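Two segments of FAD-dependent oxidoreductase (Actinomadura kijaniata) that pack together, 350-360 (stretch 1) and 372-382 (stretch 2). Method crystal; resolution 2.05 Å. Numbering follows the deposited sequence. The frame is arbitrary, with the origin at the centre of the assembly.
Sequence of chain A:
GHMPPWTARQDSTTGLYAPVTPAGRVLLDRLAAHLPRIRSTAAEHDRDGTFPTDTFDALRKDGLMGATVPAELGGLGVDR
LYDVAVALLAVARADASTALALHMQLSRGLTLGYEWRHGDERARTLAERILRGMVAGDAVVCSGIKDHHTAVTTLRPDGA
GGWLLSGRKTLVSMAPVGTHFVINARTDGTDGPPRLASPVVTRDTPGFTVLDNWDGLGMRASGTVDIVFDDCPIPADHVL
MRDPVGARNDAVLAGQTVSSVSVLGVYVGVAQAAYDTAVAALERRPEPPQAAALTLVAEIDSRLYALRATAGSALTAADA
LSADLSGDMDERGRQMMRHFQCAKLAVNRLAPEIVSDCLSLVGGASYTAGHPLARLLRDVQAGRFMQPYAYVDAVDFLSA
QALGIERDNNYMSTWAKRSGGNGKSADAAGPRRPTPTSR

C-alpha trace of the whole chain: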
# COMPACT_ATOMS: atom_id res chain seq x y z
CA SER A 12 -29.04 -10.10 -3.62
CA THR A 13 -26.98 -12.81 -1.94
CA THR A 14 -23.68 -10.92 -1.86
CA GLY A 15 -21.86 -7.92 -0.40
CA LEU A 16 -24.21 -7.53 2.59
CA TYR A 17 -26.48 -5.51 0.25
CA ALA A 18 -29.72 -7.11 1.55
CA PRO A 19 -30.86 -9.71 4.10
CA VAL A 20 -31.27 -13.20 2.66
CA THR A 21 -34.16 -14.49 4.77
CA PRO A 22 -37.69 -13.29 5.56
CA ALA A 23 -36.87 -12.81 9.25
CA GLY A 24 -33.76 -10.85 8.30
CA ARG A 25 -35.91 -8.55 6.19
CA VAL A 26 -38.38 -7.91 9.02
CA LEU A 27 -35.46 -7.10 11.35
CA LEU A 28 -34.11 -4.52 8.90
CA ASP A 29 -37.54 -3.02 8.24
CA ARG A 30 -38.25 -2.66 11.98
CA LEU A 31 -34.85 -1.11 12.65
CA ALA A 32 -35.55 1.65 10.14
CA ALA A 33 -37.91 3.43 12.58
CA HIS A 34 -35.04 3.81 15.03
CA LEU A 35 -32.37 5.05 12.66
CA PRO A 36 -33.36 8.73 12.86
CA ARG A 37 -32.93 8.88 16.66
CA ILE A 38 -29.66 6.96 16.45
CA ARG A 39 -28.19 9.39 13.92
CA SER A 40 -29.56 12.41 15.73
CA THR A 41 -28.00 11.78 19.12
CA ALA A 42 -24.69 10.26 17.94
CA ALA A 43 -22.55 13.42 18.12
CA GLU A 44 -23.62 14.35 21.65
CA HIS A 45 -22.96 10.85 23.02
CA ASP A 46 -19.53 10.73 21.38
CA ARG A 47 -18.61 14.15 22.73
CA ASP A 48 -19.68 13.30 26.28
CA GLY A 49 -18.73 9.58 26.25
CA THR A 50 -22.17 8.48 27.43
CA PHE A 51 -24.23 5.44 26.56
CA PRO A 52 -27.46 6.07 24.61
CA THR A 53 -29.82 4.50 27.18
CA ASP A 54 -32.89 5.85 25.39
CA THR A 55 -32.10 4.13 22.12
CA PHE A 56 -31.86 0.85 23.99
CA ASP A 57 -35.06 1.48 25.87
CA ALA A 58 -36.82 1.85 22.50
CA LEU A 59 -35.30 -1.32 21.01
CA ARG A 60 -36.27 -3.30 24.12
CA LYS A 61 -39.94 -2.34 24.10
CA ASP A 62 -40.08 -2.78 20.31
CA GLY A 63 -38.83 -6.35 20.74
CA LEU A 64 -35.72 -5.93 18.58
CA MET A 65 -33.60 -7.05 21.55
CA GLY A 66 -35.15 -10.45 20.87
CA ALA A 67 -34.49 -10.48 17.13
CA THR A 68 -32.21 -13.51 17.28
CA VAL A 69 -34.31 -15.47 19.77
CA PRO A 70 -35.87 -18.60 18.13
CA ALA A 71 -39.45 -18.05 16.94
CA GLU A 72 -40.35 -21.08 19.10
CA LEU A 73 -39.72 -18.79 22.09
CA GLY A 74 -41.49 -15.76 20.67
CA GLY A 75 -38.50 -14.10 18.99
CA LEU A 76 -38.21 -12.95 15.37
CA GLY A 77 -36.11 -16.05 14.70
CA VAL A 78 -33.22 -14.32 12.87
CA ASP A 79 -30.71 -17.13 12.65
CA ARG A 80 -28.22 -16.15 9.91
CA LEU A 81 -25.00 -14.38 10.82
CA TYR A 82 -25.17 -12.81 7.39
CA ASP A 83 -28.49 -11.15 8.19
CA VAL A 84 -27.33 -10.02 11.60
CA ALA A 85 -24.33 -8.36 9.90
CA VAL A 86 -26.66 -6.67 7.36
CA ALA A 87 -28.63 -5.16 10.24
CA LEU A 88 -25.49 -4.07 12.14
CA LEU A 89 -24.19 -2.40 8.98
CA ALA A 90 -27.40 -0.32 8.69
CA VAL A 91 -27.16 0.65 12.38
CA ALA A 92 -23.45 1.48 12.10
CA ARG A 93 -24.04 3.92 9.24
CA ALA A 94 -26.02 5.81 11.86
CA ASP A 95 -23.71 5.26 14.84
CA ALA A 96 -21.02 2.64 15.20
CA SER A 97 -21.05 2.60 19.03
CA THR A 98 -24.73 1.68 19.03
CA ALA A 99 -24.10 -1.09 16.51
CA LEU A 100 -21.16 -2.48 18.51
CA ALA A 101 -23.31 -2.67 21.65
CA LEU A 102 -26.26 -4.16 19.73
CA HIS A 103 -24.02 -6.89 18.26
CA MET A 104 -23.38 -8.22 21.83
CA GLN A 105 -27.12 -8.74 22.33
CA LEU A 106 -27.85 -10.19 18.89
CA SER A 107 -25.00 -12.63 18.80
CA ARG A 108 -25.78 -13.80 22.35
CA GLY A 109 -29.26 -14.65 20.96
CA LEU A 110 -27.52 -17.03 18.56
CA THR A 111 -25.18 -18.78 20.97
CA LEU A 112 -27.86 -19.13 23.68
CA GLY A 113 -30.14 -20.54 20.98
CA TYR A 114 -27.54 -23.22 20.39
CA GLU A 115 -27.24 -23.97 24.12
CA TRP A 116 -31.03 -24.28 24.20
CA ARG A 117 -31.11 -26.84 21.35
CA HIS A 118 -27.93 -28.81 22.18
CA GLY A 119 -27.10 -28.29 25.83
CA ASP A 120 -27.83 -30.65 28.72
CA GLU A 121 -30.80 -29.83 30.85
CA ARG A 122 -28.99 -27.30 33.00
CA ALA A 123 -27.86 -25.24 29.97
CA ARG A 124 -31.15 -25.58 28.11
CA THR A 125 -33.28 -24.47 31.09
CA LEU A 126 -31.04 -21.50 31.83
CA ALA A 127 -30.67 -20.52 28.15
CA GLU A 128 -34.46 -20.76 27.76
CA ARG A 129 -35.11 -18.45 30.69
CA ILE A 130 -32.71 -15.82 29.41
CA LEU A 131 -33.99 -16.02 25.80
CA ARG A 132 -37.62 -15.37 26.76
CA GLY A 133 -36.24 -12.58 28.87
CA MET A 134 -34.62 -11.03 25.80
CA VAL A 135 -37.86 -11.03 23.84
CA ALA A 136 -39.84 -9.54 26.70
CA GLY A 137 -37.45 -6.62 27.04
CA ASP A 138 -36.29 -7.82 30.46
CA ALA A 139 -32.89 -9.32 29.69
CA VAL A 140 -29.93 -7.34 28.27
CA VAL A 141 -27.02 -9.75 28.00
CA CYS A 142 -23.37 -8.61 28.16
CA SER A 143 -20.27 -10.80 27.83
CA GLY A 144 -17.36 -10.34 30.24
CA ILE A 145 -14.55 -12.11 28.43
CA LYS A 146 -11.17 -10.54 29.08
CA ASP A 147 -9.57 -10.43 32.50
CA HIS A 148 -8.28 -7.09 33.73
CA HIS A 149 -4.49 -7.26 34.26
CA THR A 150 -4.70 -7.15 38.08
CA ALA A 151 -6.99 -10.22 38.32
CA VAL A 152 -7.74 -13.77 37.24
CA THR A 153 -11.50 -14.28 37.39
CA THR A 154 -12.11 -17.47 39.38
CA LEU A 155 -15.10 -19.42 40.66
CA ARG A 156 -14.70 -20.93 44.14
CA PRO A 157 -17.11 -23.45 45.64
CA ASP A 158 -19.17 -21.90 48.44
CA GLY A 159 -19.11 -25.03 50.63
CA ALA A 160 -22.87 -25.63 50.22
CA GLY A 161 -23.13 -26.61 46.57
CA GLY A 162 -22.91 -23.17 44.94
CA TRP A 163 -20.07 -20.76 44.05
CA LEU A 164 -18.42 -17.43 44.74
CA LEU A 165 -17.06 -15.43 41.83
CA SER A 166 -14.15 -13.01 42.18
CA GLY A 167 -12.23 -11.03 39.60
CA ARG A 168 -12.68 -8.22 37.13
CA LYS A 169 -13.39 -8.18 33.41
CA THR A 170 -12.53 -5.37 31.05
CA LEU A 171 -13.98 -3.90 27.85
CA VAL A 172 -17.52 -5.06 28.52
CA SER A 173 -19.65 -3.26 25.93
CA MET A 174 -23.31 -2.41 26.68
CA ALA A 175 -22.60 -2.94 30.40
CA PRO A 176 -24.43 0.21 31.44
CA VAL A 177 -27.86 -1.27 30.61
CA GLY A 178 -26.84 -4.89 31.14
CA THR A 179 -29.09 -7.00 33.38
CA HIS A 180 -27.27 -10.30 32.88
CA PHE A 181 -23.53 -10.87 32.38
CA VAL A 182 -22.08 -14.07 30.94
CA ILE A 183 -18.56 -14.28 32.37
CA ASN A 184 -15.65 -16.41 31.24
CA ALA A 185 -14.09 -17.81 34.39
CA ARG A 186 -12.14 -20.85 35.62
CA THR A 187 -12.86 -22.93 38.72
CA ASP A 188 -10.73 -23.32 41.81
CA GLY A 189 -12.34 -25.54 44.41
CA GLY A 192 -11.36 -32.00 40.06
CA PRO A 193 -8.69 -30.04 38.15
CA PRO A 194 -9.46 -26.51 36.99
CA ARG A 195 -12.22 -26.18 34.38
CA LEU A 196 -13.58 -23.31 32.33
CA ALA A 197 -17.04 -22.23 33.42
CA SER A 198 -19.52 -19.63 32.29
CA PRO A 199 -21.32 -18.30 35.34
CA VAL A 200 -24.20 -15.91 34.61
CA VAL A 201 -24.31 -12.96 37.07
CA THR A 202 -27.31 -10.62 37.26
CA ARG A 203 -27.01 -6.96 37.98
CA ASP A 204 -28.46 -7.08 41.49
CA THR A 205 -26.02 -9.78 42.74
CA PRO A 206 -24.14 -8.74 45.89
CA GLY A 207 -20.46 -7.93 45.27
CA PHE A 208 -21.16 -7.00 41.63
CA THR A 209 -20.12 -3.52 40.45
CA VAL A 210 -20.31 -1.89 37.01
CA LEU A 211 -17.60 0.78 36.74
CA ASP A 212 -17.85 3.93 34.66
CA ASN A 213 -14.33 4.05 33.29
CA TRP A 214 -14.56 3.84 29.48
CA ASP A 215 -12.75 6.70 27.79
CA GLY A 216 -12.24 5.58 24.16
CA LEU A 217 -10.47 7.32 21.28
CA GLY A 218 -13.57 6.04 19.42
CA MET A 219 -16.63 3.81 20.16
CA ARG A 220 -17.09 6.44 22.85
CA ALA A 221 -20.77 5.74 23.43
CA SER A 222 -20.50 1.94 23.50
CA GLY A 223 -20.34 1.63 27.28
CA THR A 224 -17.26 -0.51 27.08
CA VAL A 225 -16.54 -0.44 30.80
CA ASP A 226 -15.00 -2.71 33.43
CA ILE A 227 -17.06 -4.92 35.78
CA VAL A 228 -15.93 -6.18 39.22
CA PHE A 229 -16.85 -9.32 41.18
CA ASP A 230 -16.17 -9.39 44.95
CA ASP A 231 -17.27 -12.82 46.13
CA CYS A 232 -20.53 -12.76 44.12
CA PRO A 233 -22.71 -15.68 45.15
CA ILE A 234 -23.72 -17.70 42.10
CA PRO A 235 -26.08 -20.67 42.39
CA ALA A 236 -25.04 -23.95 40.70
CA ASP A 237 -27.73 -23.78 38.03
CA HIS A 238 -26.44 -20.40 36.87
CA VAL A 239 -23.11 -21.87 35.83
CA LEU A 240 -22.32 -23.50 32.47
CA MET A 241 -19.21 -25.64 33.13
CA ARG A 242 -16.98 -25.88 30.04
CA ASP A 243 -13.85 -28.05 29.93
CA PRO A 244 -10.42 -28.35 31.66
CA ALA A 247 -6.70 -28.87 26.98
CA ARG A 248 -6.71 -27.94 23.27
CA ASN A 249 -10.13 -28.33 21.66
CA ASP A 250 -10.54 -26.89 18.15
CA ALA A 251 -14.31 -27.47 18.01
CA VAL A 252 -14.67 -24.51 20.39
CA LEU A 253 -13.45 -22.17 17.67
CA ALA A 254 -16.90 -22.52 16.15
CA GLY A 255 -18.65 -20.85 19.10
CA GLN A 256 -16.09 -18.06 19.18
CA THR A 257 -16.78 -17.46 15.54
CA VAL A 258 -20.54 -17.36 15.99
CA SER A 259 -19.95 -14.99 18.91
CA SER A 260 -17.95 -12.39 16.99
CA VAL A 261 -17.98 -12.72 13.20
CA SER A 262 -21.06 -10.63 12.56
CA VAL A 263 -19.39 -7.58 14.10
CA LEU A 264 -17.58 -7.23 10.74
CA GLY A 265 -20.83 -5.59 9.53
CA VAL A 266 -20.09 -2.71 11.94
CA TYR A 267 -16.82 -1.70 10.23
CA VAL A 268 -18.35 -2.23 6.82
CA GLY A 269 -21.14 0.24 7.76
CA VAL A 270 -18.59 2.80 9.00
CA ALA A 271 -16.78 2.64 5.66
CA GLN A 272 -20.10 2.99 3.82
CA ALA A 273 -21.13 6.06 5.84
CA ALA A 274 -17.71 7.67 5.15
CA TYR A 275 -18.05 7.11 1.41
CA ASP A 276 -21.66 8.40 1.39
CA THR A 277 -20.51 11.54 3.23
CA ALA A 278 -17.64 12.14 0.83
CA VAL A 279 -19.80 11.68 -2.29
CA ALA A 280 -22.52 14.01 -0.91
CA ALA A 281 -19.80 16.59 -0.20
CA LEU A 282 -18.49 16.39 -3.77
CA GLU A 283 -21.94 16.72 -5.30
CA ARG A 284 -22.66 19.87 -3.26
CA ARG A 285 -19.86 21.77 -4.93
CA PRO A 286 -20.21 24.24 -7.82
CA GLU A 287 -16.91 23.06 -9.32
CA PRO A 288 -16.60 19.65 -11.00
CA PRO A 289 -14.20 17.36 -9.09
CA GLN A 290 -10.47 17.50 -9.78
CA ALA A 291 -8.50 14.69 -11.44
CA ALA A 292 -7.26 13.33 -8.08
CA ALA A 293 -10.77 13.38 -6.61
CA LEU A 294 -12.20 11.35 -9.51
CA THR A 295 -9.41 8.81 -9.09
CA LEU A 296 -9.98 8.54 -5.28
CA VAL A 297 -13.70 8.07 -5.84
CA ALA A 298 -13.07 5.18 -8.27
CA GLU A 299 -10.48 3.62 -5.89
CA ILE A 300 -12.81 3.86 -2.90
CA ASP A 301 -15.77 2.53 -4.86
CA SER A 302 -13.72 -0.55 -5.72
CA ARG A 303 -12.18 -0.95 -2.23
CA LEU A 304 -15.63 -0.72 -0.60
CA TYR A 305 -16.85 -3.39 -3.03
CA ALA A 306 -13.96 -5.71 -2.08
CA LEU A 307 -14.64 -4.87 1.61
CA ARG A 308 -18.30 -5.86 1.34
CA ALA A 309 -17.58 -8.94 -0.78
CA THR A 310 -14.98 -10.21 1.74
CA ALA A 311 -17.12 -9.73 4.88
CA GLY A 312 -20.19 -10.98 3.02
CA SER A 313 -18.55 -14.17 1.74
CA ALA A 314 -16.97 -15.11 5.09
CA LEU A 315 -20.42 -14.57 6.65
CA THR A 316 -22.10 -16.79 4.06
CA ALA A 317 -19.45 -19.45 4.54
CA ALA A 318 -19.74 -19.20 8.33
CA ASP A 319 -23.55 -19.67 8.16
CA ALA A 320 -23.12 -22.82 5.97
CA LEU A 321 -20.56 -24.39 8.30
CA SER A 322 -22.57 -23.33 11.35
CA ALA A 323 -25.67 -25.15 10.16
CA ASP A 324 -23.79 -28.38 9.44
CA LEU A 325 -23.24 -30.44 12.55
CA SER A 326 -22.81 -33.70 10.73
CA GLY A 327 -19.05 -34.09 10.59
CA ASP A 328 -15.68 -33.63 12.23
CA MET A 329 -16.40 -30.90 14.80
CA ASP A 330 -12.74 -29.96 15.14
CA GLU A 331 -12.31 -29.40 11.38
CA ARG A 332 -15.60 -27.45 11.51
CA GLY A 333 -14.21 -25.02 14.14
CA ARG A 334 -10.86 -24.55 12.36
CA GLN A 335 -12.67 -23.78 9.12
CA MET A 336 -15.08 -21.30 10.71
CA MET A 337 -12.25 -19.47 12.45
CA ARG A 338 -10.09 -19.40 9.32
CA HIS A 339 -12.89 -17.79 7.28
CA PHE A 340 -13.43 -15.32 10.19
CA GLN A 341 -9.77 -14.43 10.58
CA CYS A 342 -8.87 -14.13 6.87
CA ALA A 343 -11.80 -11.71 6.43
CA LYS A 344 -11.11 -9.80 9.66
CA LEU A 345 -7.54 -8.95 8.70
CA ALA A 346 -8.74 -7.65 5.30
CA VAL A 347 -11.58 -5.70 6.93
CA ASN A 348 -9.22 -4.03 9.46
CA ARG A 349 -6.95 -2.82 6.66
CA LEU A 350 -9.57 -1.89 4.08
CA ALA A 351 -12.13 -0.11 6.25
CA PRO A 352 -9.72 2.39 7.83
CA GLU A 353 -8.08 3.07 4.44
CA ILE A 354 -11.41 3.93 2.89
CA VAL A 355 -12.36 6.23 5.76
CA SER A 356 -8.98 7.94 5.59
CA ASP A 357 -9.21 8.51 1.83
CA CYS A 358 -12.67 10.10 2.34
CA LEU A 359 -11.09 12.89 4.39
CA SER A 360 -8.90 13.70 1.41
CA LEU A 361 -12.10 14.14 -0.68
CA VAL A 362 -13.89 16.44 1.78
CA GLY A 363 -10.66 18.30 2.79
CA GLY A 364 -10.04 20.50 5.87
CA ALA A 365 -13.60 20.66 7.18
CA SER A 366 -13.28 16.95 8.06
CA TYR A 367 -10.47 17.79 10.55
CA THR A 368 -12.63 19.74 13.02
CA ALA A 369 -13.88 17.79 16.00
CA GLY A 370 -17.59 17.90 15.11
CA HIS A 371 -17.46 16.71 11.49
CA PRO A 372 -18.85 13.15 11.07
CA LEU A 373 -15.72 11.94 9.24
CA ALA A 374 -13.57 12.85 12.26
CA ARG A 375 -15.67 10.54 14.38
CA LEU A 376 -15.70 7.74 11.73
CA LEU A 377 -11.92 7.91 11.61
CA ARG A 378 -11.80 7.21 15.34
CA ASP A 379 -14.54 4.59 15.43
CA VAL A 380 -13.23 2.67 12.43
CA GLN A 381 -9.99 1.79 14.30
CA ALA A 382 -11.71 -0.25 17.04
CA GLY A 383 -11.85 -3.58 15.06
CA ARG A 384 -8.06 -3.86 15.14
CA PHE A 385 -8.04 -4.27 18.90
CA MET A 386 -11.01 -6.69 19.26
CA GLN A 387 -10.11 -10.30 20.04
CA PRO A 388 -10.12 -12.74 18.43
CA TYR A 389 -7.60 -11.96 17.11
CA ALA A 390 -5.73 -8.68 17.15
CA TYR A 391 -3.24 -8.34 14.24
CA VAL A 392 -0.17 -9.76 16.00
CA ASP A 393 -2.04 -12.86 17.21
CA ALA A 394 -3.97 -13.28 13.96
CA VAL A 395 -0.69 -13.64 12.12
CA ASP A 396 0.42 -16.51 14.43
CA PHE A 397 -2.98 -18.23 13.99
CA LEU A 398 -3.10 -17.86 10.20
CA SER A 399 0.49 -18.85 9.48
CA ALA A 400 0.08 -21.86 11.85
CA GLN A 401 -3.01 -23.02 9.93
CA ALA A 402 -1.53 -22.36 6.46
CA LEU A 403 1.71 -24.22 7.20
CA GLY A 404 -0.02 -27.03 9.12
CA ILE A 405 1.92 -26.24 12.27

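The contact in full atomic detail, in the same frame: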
# COMPACT_ATOMS: atom_id res chain seq x y z
N LEU A 350 -8.81 -2.65 5.06
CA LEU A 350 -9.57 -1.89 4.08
C LEU A 350 -10.46 -0.81 4.68
O LEU A 350 -10.51 0.30 4.14
CB LEU A 350 -10.44 -2.79 3.20
CG LEU A 350 -9.72 -3.73 2.23
CD1 LEU A 350 -10.68 -4.75 1.64
CD2 LEU A 350 -9.00 -2.93 1.17
N ALA A 351 -11.20 -1.12 5.73
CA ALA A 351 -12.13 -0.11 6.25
C ALA A 351 -11.41 1.17 6.69
O ALA A 351 -11.80 2.26 6.26
CB ALA A 351 -13.14 -0.69 7.27
N PRO A 352 -10.34 1.09 7.51
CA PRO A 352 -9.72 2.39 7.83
C PRO A 352 -9.11 3.15 6.64
O PRO A 352 -9.13 4.39 6.63
CB PRO A 352 -8.59 2.04 8.82
CG PRO A 352 -9.03 0.79 9.45
CD PRO A 352 -9.84 0.02 8.40
N GLU A 353 -8.60 2.43 5.64
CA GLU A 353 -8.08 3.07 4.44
C GLU A 353 -9.17 3.83 3.71
O GLU A 353 -9.00 4.98 3.31
CB GLU A 353 -7.56 2.04 3.42
CG GLU A 353 -6.07 1.88 3.36
CD GLU A 353 -5.70 0.71 2.45
OE1 GLU A 353 -4.92 -0.16 2.91
OE2 GLU A 353 -6.23 0.68 1.31
N ILE A 354 -10.31 3.18 3.48
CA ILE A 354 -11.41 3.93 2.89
C ILE A 354 -11.76 5.21 3.67
O ILE A 354 -11.93 6.30 3.10
CB ILE A 354 -12.62 2.98 2.80
CG1 ILE A 354 -12.33 1.88 1.78
CG2 ILE A 354 -13.90 3.77 2.52
CD1 ILE A 354 -13.34 0.73 1.89
N VAL A 355 -11.89 5.09 4.99
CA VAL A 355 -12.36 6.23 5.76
C VAL A 355 -11.31 7.32 5.58
O VAL A 355 -11.63 8.48 5.28
CB VAL A 355 -12.56 5.91 7.27
CG1 VAL A 355 -12.78 7.18 8.06
CG2 VAL A 355 -13.75 4.96 7.48
N SER A 356 -10.04 6.95 5.76
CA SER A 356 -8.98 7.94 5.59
C SER A 356 -9.03 8.63 4.23
O SER A 356 -8.96 9.87 4.15
CB SER A 356 -7.61 7.33 5.93
OG SER A 356 -6.59 8.28 5.66
N ASP A 357 -9.20 7.88 3.15
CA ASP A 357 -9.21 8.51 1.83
C ASP A 357 -10.38 9.48 1.66
O ASP A 357 -10.27 10.37 0.84
CB ASP A 357 -9.27 7.52 0.66
CG ASP A 357 -7.95 6.78 0.47
OD1 ASP A 357 -7.93 5.77 -0.25
OD2 ASP A 357 -6.94 7.18 1.07
N CYS A 358 -11.50 9.24 2.34
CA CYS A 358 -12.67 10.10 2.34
C CYS A 358 -12.42 11.51 2.88
O CYS A 358 -13.01 12.50 2.41
CB CYS A 358 -13.85 9.45 3.07
SG CYS A 358 -14.60 8.10 2.12
N LEU A 359 -11.50 11.60 3.84
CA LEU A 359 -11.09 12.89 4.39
C LEU A 359 -10.32 13.70 3.35
O LEU A 359 -10.42 14.93 3.35
CB LEU A 359 -10.21 12.69 5.62
CG LEU A 359 -11.00 12.49 6.94
CD1 LEU A 359 -11.27 11.02 7.21
CD2 LEU A 359 -10.30 13.01 8.17
N SER A 360 -9.54 13.02 2.52
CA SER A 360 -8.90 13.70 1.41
C SER A 360 -9.95 14.27 0.44
O SER A 360 -9.71 15.34 -0.10
CB SER A 360 -7.98 12.76 0.63
OG SER A 360 -6.97 12.31 1.51
N PRO A 372 -18.64 14.60 11.03
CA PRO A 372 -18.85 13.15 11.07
C PRO A 372 -17.63 12.32 10.67
O PRO A 372 -17.39 11.26 11.25
CB PRO A 372 -19.96 12.91 10.04
CG PRO A 372 -20.69 14.21 9.98
CD PRO A 372 -19.61 15.25 10.12
N LEU A 373 -16.85 12.76 9.69
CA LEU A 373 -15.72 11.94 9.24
C LEU A 373 -14.67 11.78 10.36
O LEU A 373 -13.94 10.79 10.38
CB LEU A 373 -15.04 12.49 7.99
CG LEU A 373 -15.81 12.25 6.68
CD1 LEU A 373 -15.04 12.89 5.52
CD2 LEU A 373 -15.94 10.75 6.40
N ALA A 374 -14.58 12.79 11.23
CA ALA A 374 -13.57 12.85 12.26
C ALA A 374 -13.95 11.80 13.28
O ALA A 374 -13.08 11.12 13.85
CB ALA A 374 -13.56 14.23 12.90
N ARG A 375 -15.25 11.63 13.51
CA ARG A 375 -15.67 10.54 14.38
C ARG A 375 -15.51 9.15 13.74
O ARG A 375 -15.15 8.18 14.41
CB ARG A 375 -17.13 10.75 14.84
CG ARG A 375 -17.63 9.61 15.73
CD ARG A 375 -19.02 9.86 16.35
NE ARG A 375 -20.11 9.88 15.39
CZ ARG A 375 -20.68 10.98 14.90
NH1 ARG A 375 -21.68 10.87 14.04
NH2 ARG A 375 -20.26 12.20 15.20
N LEU A 376 -15.82 9.02 12.45
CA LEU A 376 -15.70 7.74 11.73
C LEU A 376 -14.23 7.32 11.69
O LEU A 376 -13.93 6.13 11.86
CB LEU A 376 -16.19 7.92 10.30
CG LEU A 376 -17.68 8.27 10.23
CD1 LEU A 376 -18.22 8.05 8.82
CD2 LEU A 376 -18.49 7.42 11.21
N LEU A 377 -13.33 8.29 11.56
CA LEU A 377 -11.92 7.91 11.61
C LEU A 377 -11.50 7.29 12.95
O LEU A 377 -10.67 6.37 13.02
CB LEU A 377 -11.03 9.11 11.29
CG LEU A 377 -9.52 8.81 11.32
CD1 LEU A 377 -9.09 8.03 10.05
CD2 LEU A 377 -8.67 10.08 11.36
N ARG A 378 -12.02 7.85 14.04
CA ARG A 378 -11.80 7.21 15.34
C ARG A 378 -12.54 5.89 15.50
O ARG A 378 -11.94 4.94 16.04
CB ARG A 378 -12.19 8.18 16.46
CG ARG A 378 -11.34 9.45 16.35
CD ARG A 378 -11.60 10.44 17.53
NE ARG A 378 -12.78 11.26 17.29
CZ ARG A 378 -13.97 11.04 17.86
NH1 ARG A 378 -15.00 11.83 17.62
NH2 ARG A 378 -14.17 10.07 18.73
N ASP A 379 -13.82 5.84 15.15
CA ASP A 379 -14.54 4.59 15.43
C ASP A 379 -14.01 3.44 14.57
O ASP A 379 -14.04 2.27 14.97
CB ASP A 379 -16.04 4.69 15.11
CG ASP A 379 -16.74 5.62 16.06
OD1 ASP A 379 -16.16 5.96 17.10
OD2 ASP A 379 -17.86 6.02 15.74
N VAL A 380 -13.56 3.76 13.36
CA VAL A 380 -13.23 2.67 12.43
C VAL A 380 -11.99 1.88 12.89
O VAL A 380 -11.79 0.76 12.41
CB VAL A 380 -13.05 3.10 10.94
CG1 VAL A 380 -11.69 3.73 10.75
CG2 VAL A 380 -13.18 1.89 9.98
N GLN A 381 -11.21 2.44 13.83
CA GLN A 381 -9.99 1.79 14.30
C GLN A 381 -10.27 0.66 15.30
O GLN A 381 -9.40 -0.18 15.51
CB GLN A 381 -9.00 2.79 14.91
CG GLN A 381 -8.75 4.10 14.11
CD GLN A 381 -8.06 3.86 12.77
OE1 GLN A 381 -7.37 2.85 12.58
NE2 GLN A 381 -8.29 4.75 11.82
N ALA A 382 -11.46 0.62 15.90
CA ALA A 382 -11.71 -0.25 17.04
C ALA A 382 -11.58 -1.74 16.69
O ALA A 382 -11.21 -2.52 17.55
CB ALA A 382 -13.11 0.03 17.57
O HOH W 1 -7.18 5.10 9.00

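Two helical segments run nearly antiparallel here, their N-to-C directions 158° apart and their axes 9.5 Å from each other at closest approach. No direct hydrogen bond crosses between them; the contact is built from small and branched apolar side chains, and the antiparallel course pairs the start of stretch 1 with the end of stretch 2.

Leu350 does not reach the partner, so the contact opens at Ala351. Its CB points sideways, yet it meets Val380, with Ala351 CB 3.7 Å from Val380 CG2. Pro352 comes next, at the tightest point of the register, where its CA lies 5.8 Å from the CA of Val380. Two ring atoms take part: Pro352 CA is 3.8 Å and Pro352 CB 4.0 Å from Val380 CG1. A proline inside a helix has no N-H to give, and the helix is kinked where the Pro352 N makes no bond to the preceding turn. Its carbonyl still accepts from Ser356 N (Pro352 O to Ser356 N, 2.9 Å) and also receives a weak hydrogen bond from a water, 3.2 Å from Pro352 O. That water accepts from Gln381 NE2 at 3.1 Å, forming the polar link between the segments. The CB of Gln381 points away, but the end of its side chain comes nearer, and Gln381 NE2 also donates to Leu377 O at 3.1 Å, tying the amide back to its own stretch.

Glu353 points away and Ile354 lies out of reach. One turn on from Ala351, Val355 points toward the partner and touches several residues. Val355 CG1 packs against backbone as well as side chains: it is 3.7 Å from Leu377 N, 4.1 Å from Leu376 CB and 4.1 Å from Leu377 CB. Val355 CG2 reaches Val380 CB at 4.0 Å. A t rotamer at Val355 and a p rotamer at Val380 accompany this fit. Ser356 adds a slight touch, its CB 4.4 Å from Leu377 CD1, while its hydroxyl is satisfied elsewhere in the structure.

Beyond Asp357, the contact passes to Leu373. Cys358 points toward the partner stretch, with Cys358 CB 4.1 Å from Leu373 CD2 and Cys358 O 3.7 Å from Leu373 CD1. Leu359 starts sideways, but its end comes nearer, placing Leu359 CD1 4.1 Å from Leu373 CB; Ser360 then turns away.

The rule to read is spacing: Ala351, Val355 and Cys358 recur at helical intervals, supplemented by neighbours whose sideways CB bonds still permit contact.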